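Local coordinates for protein NANS (YJHS), A 9-O-acetyl N-acetylneuraminic acid esterase (Escherichia coli O157:H7 EDL933, PDB 3PT5) that probably hydrolyses the 9-O-acetyl group of 9-O-acetyl-N-acetylneuraminate, a sialic acid of mammalian mucosal sites, and so enables the bacterium to grow on it, at residues Cys155-Asp160 and Gln165-Arg170; Ser198-His203 and Tyr250-Gly255; Gln205-Met210 and Tyr254-Asn259; Asn264-Asp269 and Val327-Gln332. All coordinates share one frame; numbering follows the deposited sequence.

Overall arrangement
The four contacts belong to one alpha/beta domain of the SGNH hydrolase type, with helices packed against a mostly parallel sheet. Interactions 1, 2 and 3 lie along helix 203-218: interaction 1 touches it through Met210, interaction 2 uses its first residue, His203, and interaction 3 a stretch beginning two residues further on. Interactions 2 and 3, with centres about 9 Å apart, share Tyr254 and Gly255. Interaction 3 is the buried one of the set and mixes an aromatic pair with paired amides. Interactions 1, 2 and 4 are partly buried. The first two join apolar contacts to one polar link each, an amide bond and a water bridge, whereas interaction 4, against edge strand 265-268, is purely apolar.

Interaction 1: residues Cys155-Asp160 and Gln165-Arg170; sequences CRWGTD and QDLVSR
Trp157 and Leu167 meet where a loop of this SGNH-type alpha/beta fold folds back on helix 162-176, the helix that it leads into. The bond from CA to CB of Trp157 runs to the side, and it is the end of the indole that swings toward the helix, with CG set beside the backbone N (chi1 -72°). Its six-membered ring makes the touch, CZ3 coming within 4.1 Å of Leu167 CD2. That methyl approaches obliquely, and the two side chains cross at about a right angle. The CB of Leu167 points toward the loop, a place for a branched apolar residue, and Phe214 of helix 203-218 also packs on this leucine. Tryptophan suits the loop side because its apolar rim can be buried while NE1 is satisfied by Ser134 OG; Met210 touches the same ring.

Nearer the solvent, Gln165 carries the polar half of the contact. Beyond CG its chain is extended, long enough to bring the amide back to the end of the loop. There NE2 donates to the backbone O of Asp160 over 3.3 Å, with an N-H...O angle of 140° and the nitrogen standing above the carbonyl plane.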
# COMPACT_ATOMS: atom_id res chain seq x y z
N CYS A 155 -2.36 -8.14 13.28
CA CYS A 155 -1.85 -8.86 12.10
C CYS A 155 -2.90 -9.73 11.48
O CYS A 155 -2.61 -10.50 10.60
CB CYS A 155 -0.68 -9.76 12.51
SG CYS A 155 0.74 -8.90 13.15
N ARG A 156 -4.13 -9.63 11.96
CA ARG A 156 -5.21 -10.47 11.45
C ARG A 156 -6.23 -9.64 10.67
O ARG A 156 -6.86 -8.76 11.23
CB ARG A 156 -5.88 -11.25 12.60
CG ARG A 156 -6.97 -12.21 12.14
CD ARG A 156 -6.36 -13.43 11.50
NE ARG A 156 -5.67 -14.26 12.48
CZ ARG A 156 -5.97 -15.53 12.71
NH1 ARG A 156 -6.89 -16.15 11.97
NH2 ARG A 156 -5.30 -16.20 13.64
N TRP A 157 -6.38 -9.94 9.38
CA TRP A 157 -7.47 -9.36 8.60
C TRP A 157 -8.72 -10.21 8.81
O TRP A 157 -8.63 -11.38 9.19
CB TRP A 157 -7.11 -9.32 7.10
CG TRP A 157 -6.07 -8.28 6.77
CD1 TRP A 157 -4.74 -8.50 6.48
CD2 TRP A 157 -6.26 -6.87 6.70
NE1 TRP A 157 -4.10 -7.32 6.25
CE2 TRP A 157 -5.01 -6.29 6.38
CE3 TRP A 157 -7.37 -6.04 6.85
CZ2 TRP A 157 -4.83 -4.90 6.22
CZ3 TRP A 157 -7.20 -4.65 6.70
CH2 TRP A 157 -5.93 -4.10 6.39
N GLY A 158 -9.88 -9.61 8.58
CA GLY A 158 -11.16 -10.31 8.70
C GLY A 158 -12.19 -9.32 9.21
O GLY A 158 -11.84 -8.33 9.83
N THR A 159 -13.47 -9.56 8.95
CA THR A 159 -14.46 -8.60 9.39
C THR A 159 -14.36 -8.42 10.92
O THR A 159 -14.20 -9.40 11.65
CB THR A 159 -15.86 -9.00 8.94
OG1 THR A 159 -15.81 -9.40 7.55
CG2 THR A 159 -16.81 -7.81 9.09
N ASP A 160 -14.37 -7.16 11.33
CA ASP A 160 -14.27 -6.68 12.73
C ASP A 160 -12.97 -6.86 13.54
O ASP A 160 -12.92 -6.52 14.74
CB ASP A 160 -15.51 -7.07 13.55
CG ASP A 160 -16.78 -6.42 12.99
OD1 ASP A 160 -16.75 -5.23 12.57
OD2 ASP A 160 -17.81 -7.12 12.97
N GLN A 165 -11.10 -2.51 11.31
CA GLN A 165 -11.60 -1.29 11.95
C GLN A 165 -10.81 -0.08 11.54
O GLN A 165 -11.36 0.99 11.35
CB GLN A 165 -11.50 -1.43 13.46
CG GLN A 165 -12.50 -2.39 14.05
CD GLN A 165 -12.34 -2.49 15.55
OE1 GLN A 165 -12.53 -1.51 16.28
NE2 GLN A 165 -11.96 -3.68 16.03
N ASP A 166 -9.50 -0.28 11.40
CA ASP A 166 -8.54 0.75 11.02
C ASP A 166 -8.79 1.14 9.55
O ASP A 166 -8.85 2.32 9.22
CB ASP A 166 -7.13 0.20 11.27
CG ASP A 166 -6.03 1.24 11.13
OD1 ASP A 166 -5.56 1.46 9.99
OD2 ASP A 166 -5.57 1.82 12.16
N LEU A 167 -8.97 0.13 8.71
CA LEU A 167 -9.30 0.32 7.30
C LEU A 167 -10.58 1.14 7.10
O LEU A 167 -10.59 2.11 6.34
CB LEU A 167 -9.42 -1.04 6.62
CG LEU A 167 -9.87 -1.11 5.17
CD1 LEU A 167 -8.82 -0.51 4.26
CD2 LEU A 167 -10.16 -2.54 4.81
N VAL A 168 -11.65 0.73 7.78
CA VAL A 168 -12.96 1.40 7.67
C VAL A 168 -12.93 2.78 8.33
O VAL A 168 -13.35 3.78 7.72
CB VAL A 168 -14.10 0.49 8.23
CG1 VAL A 168 -15.38 1.30 8.56
CG2 VAL A 168 -14.43 -0.57 7.24
N SER A 169 -12.39 2.85 9.54
CA SER A 169 -12.35 4.08 10.31
C SER A 169 -11.53 5.17 9.64
O SER A 169 -11.97 6.34 9.59
CB SER A 169 -11.90 3.79 11.74
OG SER A 169 -10.89 4.71 12.15
N ARG A 170 -10.37 4.81 9.09
CA ARG A 170 -9.52 5.78 8.39
C ARG A 170 -10.10 6.21 7.04
O ARG A 170 -9.98 7.36 6.67
CB ARG A 170 -8.10 5.23 8.21
CG ARG A 170 -7.32 5.36 9.46
CD ARG A 170 -6.10 4.52 9.46
NE ARG A 170 -4.99 4.93 8.60
CZ ARG A 170 -4.17 5.95 8.82
NH1 ARG A 170 -4.40 6.85 9.78
NH2 ARG A 170 -3.14 6.10 8.03

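Interaction 2: residues Ser198-His203 and Tyr250-Gly255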
# COMPACT_ATOMS: atom_id res chain seq x y z
N SER A 198 -2.30 -24.11 6.07
CA SER A 198 -3.07 -25.29 5.66
C SER A 198 -4.52 -24.86 5.37
O SER A 198 -5.25 -25.56 4.65
CB SER A 198 -3.02 -26.38 6.74
OG SER A 198 -3.69 -25.96 7.91
N ASP A 199 -4.90 -23.71 5.89
CA ASP A 199 -6.25 -23.16 5.67
C ASP A 199 -6.35 -22.12 4.53
O ASP A 199 -7.26 -21.29 4.52
CB ASP A 199 -6.77 -22.58 6.98
CG ASP A 199 -8.27 -22.38 6.97
OD1 ASP A 199 -9.00 -23.21 6.38
OD2 ASP A 199 -8.71 -21.36 7.54
N TYR A 200 -5.44 -22.18 3.56
CA TYR A 200 -5.41 -21.19 2.47
C TYR A 200 -6.72 -21.09 1.71
O TYR A 200 -7.05 -20.04 1.17
CB TYR A 200 -4.30 -21.54 1.47
CG TYR A 200 -4.63 -22.74 0.61
CD1 TYR A 200 -5.21 -22.58 -0.65
CD2 TYR A 200 -4.40 -24.04 1.08
CE1 TYR A 200 -5.54 -23.67 -1.43
CE2 TYR A 200 -4.73 -25.13 0.30
CZ TYR A 200 -5.29 -24.94 -0.95
OH TYR A 200 -5.62 -26.03 -1.70
N ALA A 201 -7.47 -22.20 1.66
CA ALA A 201 -8.66 -22.26 0.84
C ALA A 201 -9.83 -21.48 1.43
O ALA A 201 -10.79 -21.16 0.72
CB ALA A 201 -9.04 -23.71 0.56
N SER A 202 -9.74 -21.13 2.72
CA SER A 202 -10.73 -20.26 3.33
C SER A 202 -10.55 -18.77 2.96
O SER A 202 -11.44 -17.97 3.18
CB SER A 202 -10.74 -20.41 4.85
OG SER A 202 -9.48 -20.05 5.37
N HIS A 203 -9.40 -18.40 2.40
CA HIS A 203 -9.12 -16.98 2.14
C HIS A 203 -10.17 -16.35 1.22
O HIS A 203 -10.69 -15.28 1.53
CB HIS A 203 -7.70 -16.80 1.59
CG HIS A 203 -7.37 -15.39 1.21
ND1 HIS A 203 -7.95 -14.75 0.12
CD2 HIS A 203 -6.48 -14.50 1.73
CE1 HIS A 203 -7.45 -13.53 0.02
NE2 HIS A 203 -6.58 -13.35 0.99
N TYR A 250 -1.72 -20.14 -4.67
CA TYR A 250 -1.79 -18.93 -5.48
C TYR A 250 -3.02 -18.93 -6.41
O TYR A 250 -3.75 -17.92 -6.52
CB TYR A 250 -0.46 -18.74 -6.23
CG TYR A 250 -0.53 -17.60 -7.17
CD1 TYR A 250 -0.32 -16.29 -6.72
CD2 TYR A 250 -0.84 -17.81 -8.51
CE1 TYR A 250 -0.43 -15.22 -7.60
CE2 TYR A 250 -0.94 -16.74 -9.40
CZ TYR A 250 -0.74 -15.45 -8.94
OH TYR A 250 -0.83 -14.42 -9.84
N GLU A 251 -3.28 -20.07 -7.03
CA GLU A 251 -4.41 -20.23 -7.92
C GLU A 251 -5.74 -19.98 -7.17
O GLU A 251 -6.62 -19.32 -7.70
CB GLU A 251 -4.37 -21.65 -8.52
CG GLU A 251 -5.58 -22.00 -9.37
CD GLU A 251 -5.28 -23.06 -10.43
OE1 GLU A 251 -4.72 -24.14 -10.09
OE2 GLU A 251 -5.61 -22.79 -11.61
N ALA A 252 -5.84 -20.47 -5.93
CA ALA A 252 -7.06 -20.27 -5.15
C ALA A 252 -7.20 -18.83 -4.70
O ALA A 252 -8.24 -18.17 -4.92
CB ALA A 252 -7.10 -21.20 -3.97
N ILE A 253 -6.14 -18.31 -4.09
CA ILE A 253 -6.21 -16.99 -3.48
C ILE A 253 -6.22 -15.85 -4.49
O ILE A 253 -7.12 -14.98 -4.47
CB ILE A 253 -5.11 -16.83 -2.42
CG1 ILE A 253 -5.38 -17.83 -1.29
CG2 ILE A 253 -5.03 -15.35 -1.93
CD1 ILE A 253 -4.39 -17.84 -0.12
N TYR A 254 -5.22 -15.86 -5.37
CA TYR A 254 -5.10 -14.77 -6.33
C TYR A 254 -6.04 -14.98 -7.51
O TYR A 254 -6.47 -14.01 -8.14
CB TYR A 254 -3.63 -14.56 -6.76
CG TYR A 254 -2.83 -13.87 -5.66
CD1 TYR A 254 -2.59 -12.50 -5.72
CD2 TYR A 254 -2.35 -14.57 -4.56
CE1 TYR A 254 -1.89 -11.84 -4.71
CE2 TYR A 254 -1.65 -13.92 -3.53
CZ TYR A 254 -1.41 -12.56 -3.62
OH TYR A 254 -0.71 -11.89 -2.62
N GLY A 255 -6.44 -16.22 -7.75
CA GLY A 255 -7.45 -16.47 -8.77
C GLY A 255 -8.78 -15.84 -8.37
O GLY A 255 -9.51 -15.31 -9.22
O HOH W 1 -9.07 -14.44 -2.38
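His203 and Ile253 lie where the backbones of the two segments come nearest, their CA atoms 6.3 Å apart, and the turn around Tyr200 and Ala201 faces helix 247-253. Ile253 carries most of the contact. Its CG2 methyl sits over the centre of the His203 imidazole, 3.6 Å from the ring centroid and only 12° off the normal, a well-formed CH-pi interaction. The histidine reaches this place with CG anti to its backbone N (chi1 176°). The other branch of Ile253, CG1 and CD1, runs past His203 CB toward the turn, where CD1 is 4.0 Å from Tyr200 CB. A beta-branched chain suits the site because one methyl can lie over the ring while the longer arm packs along the turn.

In the SGNH-type alpha/beta fold, this contact joins the start of helix 203-218 to helix 247-253, the second of two short helices after strand 233-236. The imidazole adds a polar link at its edge: ND1 is 2.8 Å from a water lying in the ring plane, and that water donates to Ile253 O at 2.9 Å. NE2 is bonded to Gln190 OE1, so both ring nitrogens have partners and the ring's rotation is fixed, while Phe136 meets it edge-to-face. Nearer the surface the small Ala252 lets the phenol come close: Ala252 CB lies at the edge of the Tyr200 ring, near its plane, 3.9 Å from CE1.

Interaction 3: residues Gln205-Met210 and Tyr254-Asn259; sequences QHFNHM and YGNYQN
Phe207 and Asn208, neighbours on helix 203-218, meet Tyr257 and Asn256, neighbours on the loop that leads to edge strand 265-268. The contact thus ties a helix of the SGNH-type alpha/beta fold to the loop between helix 247-253 and that strand.

Phe207 comes first along the helix. Its CG is anti to the backbone N (chi1 174°), which sends the ring out toward the loop. There the edge of Tyr257 points at its face in a T-shaped pair, with centroids 4.9 Å apart and planes at 82°. Tyr257 CE1 is the touching atom; it stands over the centre of the phenyl ring and is 3.6 Å from CZ of Phe207. A phenylalanine suits this buried place because its ring has no polar group to satisfy, whereas the tyrosine on the other side can bury its ring and still give its hydroxyl partners in Gln190 O and Trp188 NE1. Trp188 meets both rings, and Cys235 of the sheet also lies against both.

Asn208 follows; its CB points to the side, but its amide end comes nearer to the loop. Its OD1 accepts from Asn256 ND2 at 3.1 Å, a nearly straight bond of 165°, and from Asn260 ND2 as well, so two donors grip this buried oxygen. OD1 lies close to the plane of the Asn256 amide, while ND2 is tilted from the Asn208 carbonyl plane. Asparagine on both sides lets each amide donate and accept: one water accepts a hydrogen bond from Asn208 ND2 at 2.9 Å and donates one to Asn256 OD1 at 2.8 Å.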
# COMPACT_ATOMS: atom_id res chain seq x y z
N GLN A 205 -13.40 -16.72 0.77
CA GLN A 205 -14.59 -16.30 1.50
C GLN A 205 -14.31 -15.25 2.57
O GLN A 205 -15.11 -14.34 2.74
CB GLN A 205 -15.40 -17.48 2.03
CG GLN A 205 -16.23 -18.20 0.94
CD GLN A 205 -16.82 -17.26 -0.15
OE1 GLN A 205 -17.70 -16.42 0.12
NE2 GLN A 205 -16.33 -17.42 -1.38
N HIS A 206 -13.17 -15.35 3.26
CA HIS A 206 -12.80 -14.33 4.25
C HIS A 206 -12.65 -12.97 3.60
O HIS A 206 -13.16 -11.97 4.12
CB HIS A 206 -11.51 -14.67 5.01
CG HIS A 206 -11.67 -15.75 6.03
ND1 HIS A 206 -10.71 -16.71 6.25
CD2 HIS A 206 -12.68 -16.03 6.88
CE1 HIS A 206 -11.12 -17.54 7.20
NE2 HIS A 206 -12.32 -17.15 7.59
N PHE A 207 -11.93 -12.94 2.48
CA PHE A 207 -11.74 -11.71 1.71
C PHE A 207 -13.08 -11.15 1.22
O PHE A 207 -13.37 -9.97 1.42
CB PHE A 207 -10.80 -11.96 0.53
CG PHE A 207 -10.68 -10.78 -0.40
CD1 PHE A 207 -9.91 -9.66 -0.04
CD2 PHE A 207 -11.37 -10.75 -1.61
CE1 PHE A 207 -9.81 -8.57 -0.89
CE2 PHE A 207 -11.29 -9.62 -2.48
CZ PHE A 207 -10.51 -8.56 -2.12
N ASN A 208 -13.89 -12.01 0.59
CA ASN A 208 -15.18 -11.55 0.07
C ASN A 208 -16.05 -10.98 1.17
O ASN A 208 -16.67 -9.95 0.99
CB ASN A 208 -15.93 -12.66 -0.64
CG ASN A 208 -15.36 -12.98 -2.00
OD1 ASN A 208 -14.20 -12.67 -2.31
ND2 ASN A 208 -16.17 -13.60 -2.84
N HIS A 209 -16.07 -11.64 2.33
CA HIS A 209 -16.88 -11.15 3.43
C HIS A 209 -16.42 -9.79 3.94
O HIS A 209 -17.22 -8.92 4.30
CB HIS A 209 -16.90 -12.19 4.56
CG HIS A 209 -17.71 -13.41 4.22
ND1 HIS A 209 -17.47 -14.64 4.79
CD2 HIS A 209 -18.76 -13.57 3.39
CE1 HIS A 209 -18.33 -15.52 4.30
NE2 HIS A 209 -19.13 -14.90 3.46
N MET A 210 -15.10 -9.57 3.93
CA MET A 210 -14.56 -8.29 4.36
C MET A 210 -14.86 -7.17 3.38
O MET A 210 -15.14 -6.03 3.76
CB MET A 210 -13.05 -8.40 4.59
CG MET A 210 -12.56 -7.31 5.47
SD MET A 210 -10.78 -7.27 5.76
CE MET A 210 -10.19 -6.71 4.17
N TYR A 254 -5.22 -15.86 -5.37
CA TYR A 254 -5.10 -14.77 -6.33
C TYR A 254 -6.04 -14.98 -7.51
O TYR A 254 -6.47 -14.01 -8.14
CB TYR A 254 -3.63 -14.56 -6.76
CG TYR A 254 -2.83 -13.87 -5.66
CD1 TYR A 254 -2.59 -12.50 -5.72
CD2 TYR A 254 -2.35 -14.57 -4.56
CE1 TYR A 254 -1.89 -11.84 -4.71
CE2 TYR A 254 -1.65 -13.92 -3.53
CZ TYR A 254 -1.41 -12.56 -3.62
OH TYR A 254 -0.71 -11.89 -2.62
N GLY A 255 -6.44 -16.22 -7.75
CA GLY A 255 -7.45 -16.47 -8.77
C GLY A 255 -8.78 -15.84 -8.37
O GLY A 255 -9.51 -15.31 -9.22
N ASN A 256 -9.05 -15.81 -7.07
CA ASN A 256 -10.26 -15.21 -6.57
C ASN A 256 -10.32 -13.69 -6.79
O ASN A 256 -11.39 -13.08 -6.75
CB ASN A 256 -10.47 -15.56 -5.11
CG ASN A 256 -11.80 -15.07 -4.60
OD1 ASN A 256 -12.87 -15.44 -5.13
ND2 ASN A 256 -11.77 -14.25 -3.54
N TYR A 257 -9.17 -13.07 -7.00
CA TYR A 257 -9.12 -11.64 -7.32
C TYR A 257 -9.47 -11.39 -8.79
O TYR A 257 -9.78 -10.26 -9.16
CB TYR A 257 -7.74 -11.08 -7.05
CG TYR A 257 -7.34 -11.06 -5.59
CD1 TYR A 257 -8.25 -10.68 -4.59
CD2 TYR A 257 -6.05 -11.39 -5.20
CE1 TYR A 257 -7.87 -10.68 -3.23
CE2 TYR A 257 -5.66 -11.37 -3.86
CZ TYR A 257 -6.55 -11.01 -2.88
OH TYR A 257 -6.14 -11.01 -1.55
N GLN A 258 -9.40 -12.45 -9.60
CA GLN A 258 -9.61 -12.39 -11.05
C GLN A 258 -10.98 -12.93 -11.45
O GLN A 258 -11.51 -12.60 -12.52
CB GLN A 258 -8.54 -13.24 -11.75
CG GLN A 258 -7.13 -12.78 -11.53
CD GLN A 258 -6.08 -13.83 -11.90
OE1 GLN A 258 -5.98 -14.24 -13.05
NE2 GLN A 258 -5.26 -14.22 -10.91
N ASN A 259 -11.54 -13.80 -10.62
CA ASN A 259 -12.83 -14.43 -10.89
C ASN A 259 -13.79 -14.24 -9.73
O ASN A 259 -14.58 -15.14 -9.41
CB ASN A 259 -12.64 -15.92 -11.18
CG ASN A 259 -11.78 -16.17 -12.39
OD1 ASN A 259 -12.08 -15.70 -13.49
ND2 ASN A 259 -10.67 -16.90 -12.19
O HOH W 2 -15.57 -14.80 -5.40

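Interaction 4: residues Asn264-Asp269 and Val327-Gln332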
# COMPACT_ATOMS: atom_id res chain seq x y z
N ASN A 264 -16.77 -5.19 -9.26
CA ASN A 264 -15.71 -4.19 -9.18
C ASN A 264 -14.51 -4.66 -8.37
O ASN A 264 -13.96 -3.91 -7.58
CB ASN A 264 -16.27 -2.86 -8.67
CG ASN A 264 -17.30 -2.28 -9.61
OD1 ASN A 264 -17.29 -2.55 -10.82
ND2 ASN A 264 -18.20 -1.47 -9.07
N ILE A 265 -14.11 -5.89 -8.62
CA ILE A 265 -12.88 -6.41 -8.08
C ILE A 265 -11.96 -6.49 -9.28
O ILE A 265 -12.20 -7.30 -10.19
CB ILE A 265 -13.07 -7.78 -7.37
CG1 ILE A 265 -14.17 -7.72 -6.30
CG2 ILE A 265 -11.71 -8.31 -6.82
CD1 ILE A 265 -13.88 -6.84 -5.06
N ILE A 266 -10.92 -5.65 -9.29
CA ILE A 266 -10.10 -5.50 -10.49
C ILE A 266 -8.68 -6.00 -10.21
O ILE A 266 -7.97 -5.43 -9.38
CB ILE A 266 -10.10 -4.05 -10.98
CG1 ILE A 266 -11.53 -3.59 -11.31
CG2 ILE A 266 -9.24 -3.87 -12.24
CD1 ILE A 266 -12.08 -2.69 -10.27
N PHE A 267 -8.30 -7.07 -10.90
CA PHE A 267 -6.98 -7.66 -10.75
C PHE A 267 -5.93 -6.85 -11.49
O PHE A 267 -6.05 -6.56 -12.70
CB PHE A 267 -6.96 -9.10 -11.24
CG PHE A 267 -5.66 -9.80 -11.02
CD1 PHE A 267 -5.16 -10.02 -9.73
CD2 PHE A 267 -4.95 -10.30 -12.11
CE1 PHE A 267 -3.93 -10.71 -9.56
CE2 PHE A 267 -3.74 -10.96 -11.93
CZ PHE A 267 -3.25 -11.18 -10.68
N VAL A 268 -4.89 -6.46 -10.76
CA VAL A 268 -3.81 -5.68 -11.33
C VAL A 268 -2.53 -6.52 -11.34
O VAL A 268 -2.04 -6.86 -10.28
CB VAL A 268 -3.58 -4.35 -10.52
CG1 VAL A 268 -2.44 -3.58 -11.13
CG2 VAL A 268 -4.83 -3.50 -10.50
N ASP A 269 -1.98 -6.83 -12.51
CA ASP A 269 -0.73 -7.57 -12.54
C ASP A 269 0.43 -6.82 -13.19
O ASP A 269 0.23 -5.75 -13.76
CB ASP A 269 -0.94 -8.98 -13.09
CG ASP A 269 -1.30 -9.01 -14.55
OD1 ASP A 269 -1.47 -7.95 -15.18
OD2 ASP A 269 -1.40 -10.15 -15.08
N VAL A 327 -2.17 2.78 -11.70
CA VAL A 327 -2.69 4.02 -12.26
C VAL A 327 -3.47 3.72 -13.56
O VAL A 327 -4.54 4.28 -13.77
CB VAL A 327 -1.60 5.09 -12.43
CG1 VAL A 327 -2.10 6.29 -13.23
CG2 VAL A 327 -1.09 5.51 -11.01
N GLU A 328 -2.94 2.86 -14.42
CA GLU A 328 -3.67 2.46 -15.63
C GLU A 328 -5.06 1.90 -15.25
O GLU A 328 -6.09 2.23 -15.87
CB GLU A 328 -2.91 1.38 -16.39
CG GLU A 328 -1.60 1.77 -17.05
CD GLU A 328 -0.77 0.52 -17.42
OE1 GLU A 328 -1.40 -0.52 -17.75
OE2 GLU A 328 0.49 0.57 -17.34
N ALA A 329 -5.10 1.02 -14.24
CA ALA A 329 -6.36 0.41 -13.82
C ALA A 329 -7.36 1.38 -13.21
O ALA A 329 -8.58 1.28 -13.44
CB ALA A 329 -6.10 -0.79 -12.90
N ILE A 330 -6.85 2.31 -12.41
CA ILE A 330 -7.70 3.28 -11.76
C ILE A 330 -8.31 4.26 -12.79
O ILE A 330 -9.51 4.51 -12.78
CB ILE A 330 -6.89 4.05 -10.69
CG1 ILE A 330 -6.51 3.12 -9.53
CG2 ILE A 330 -7.67 5.28 -10.22
CD1 ILE A 330 -5.36 3.74 -8.66
N LEU A 331 -7.48 4.74 -13.71
CA LEU A 331 -7.95 5.65 -14.77
C LEU A 331 -8.97 4.97 -15.66
O LEU A 331 -10.02 5.55 -15.97
CB LEU A 331 -6.78 6.18 -15.60
CG LEU A 331 -5.75 7.08 -14.90
CD1 LEU A 331 -4.58 7.33 -15.86
CD2 LEU A 331 -6.34 8.41 -14.43
N GLN A 332 -8.68 3.74 -16.05
CA GLN A 332 -9.60 2.96 -16.87
C GLN A 332 -10.95 2.77 -16.17
O GLN A 332 -12.00 2.98 -16.78
CB GLN A 332 -9.02 1.62 -17.24
CG GLN A 332 -9.92 0.87 -18.20
CD GLN A 332 -9.32 -0.41 -18.69
OE1 GLN A 332 -10.04 -1.33 -19.07
NE2 GLN A 332 -8.00 -0.49 -18.70
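Between 264-269 and 327-332 the backbones come nearest at Val268 and Ala329, with CA atoms 7.1 Å apart. The strand is extended and the helix regular, and no hydrogen bond crosses between the two segments. Alternation along the strand decides which residues face the helix: the CB atoms of Ile266 and Val268 point toward it, while that of Phe267 between them points away.

Both strand residues meet one small target. Ala329 CB, directed at the strand, lies 3.8 Å from Val268 CG2 and, more loosely, 4.4 Å from Ile266 CG2. Val268 has CG1 anti to its backbone N (chi1 179°), which places CG2 beside that N and on the alanine.

In the SGNH-type alpha/beta fold, strand 265-268 is an outermost strand of the main sheet, running parallel to strand 233-236, and helix 315-335 covers one face of the sheet there. Alanine suits the helix position because a single methyl lets the backbone come near the strand, and beta-branched valine and isoleucine are at home in extended chain while giving methyls to the packing. Phe234 of the adjacent strand continues the apolar layer, touching Ile266, Ala329 and Ile330. Phe333, one turn further along the helix, packs on Ile266. Near the other end of the strand segment, Arg325 of the same helix lies on Val268 and forms a salt bridge with Asp269 OD1.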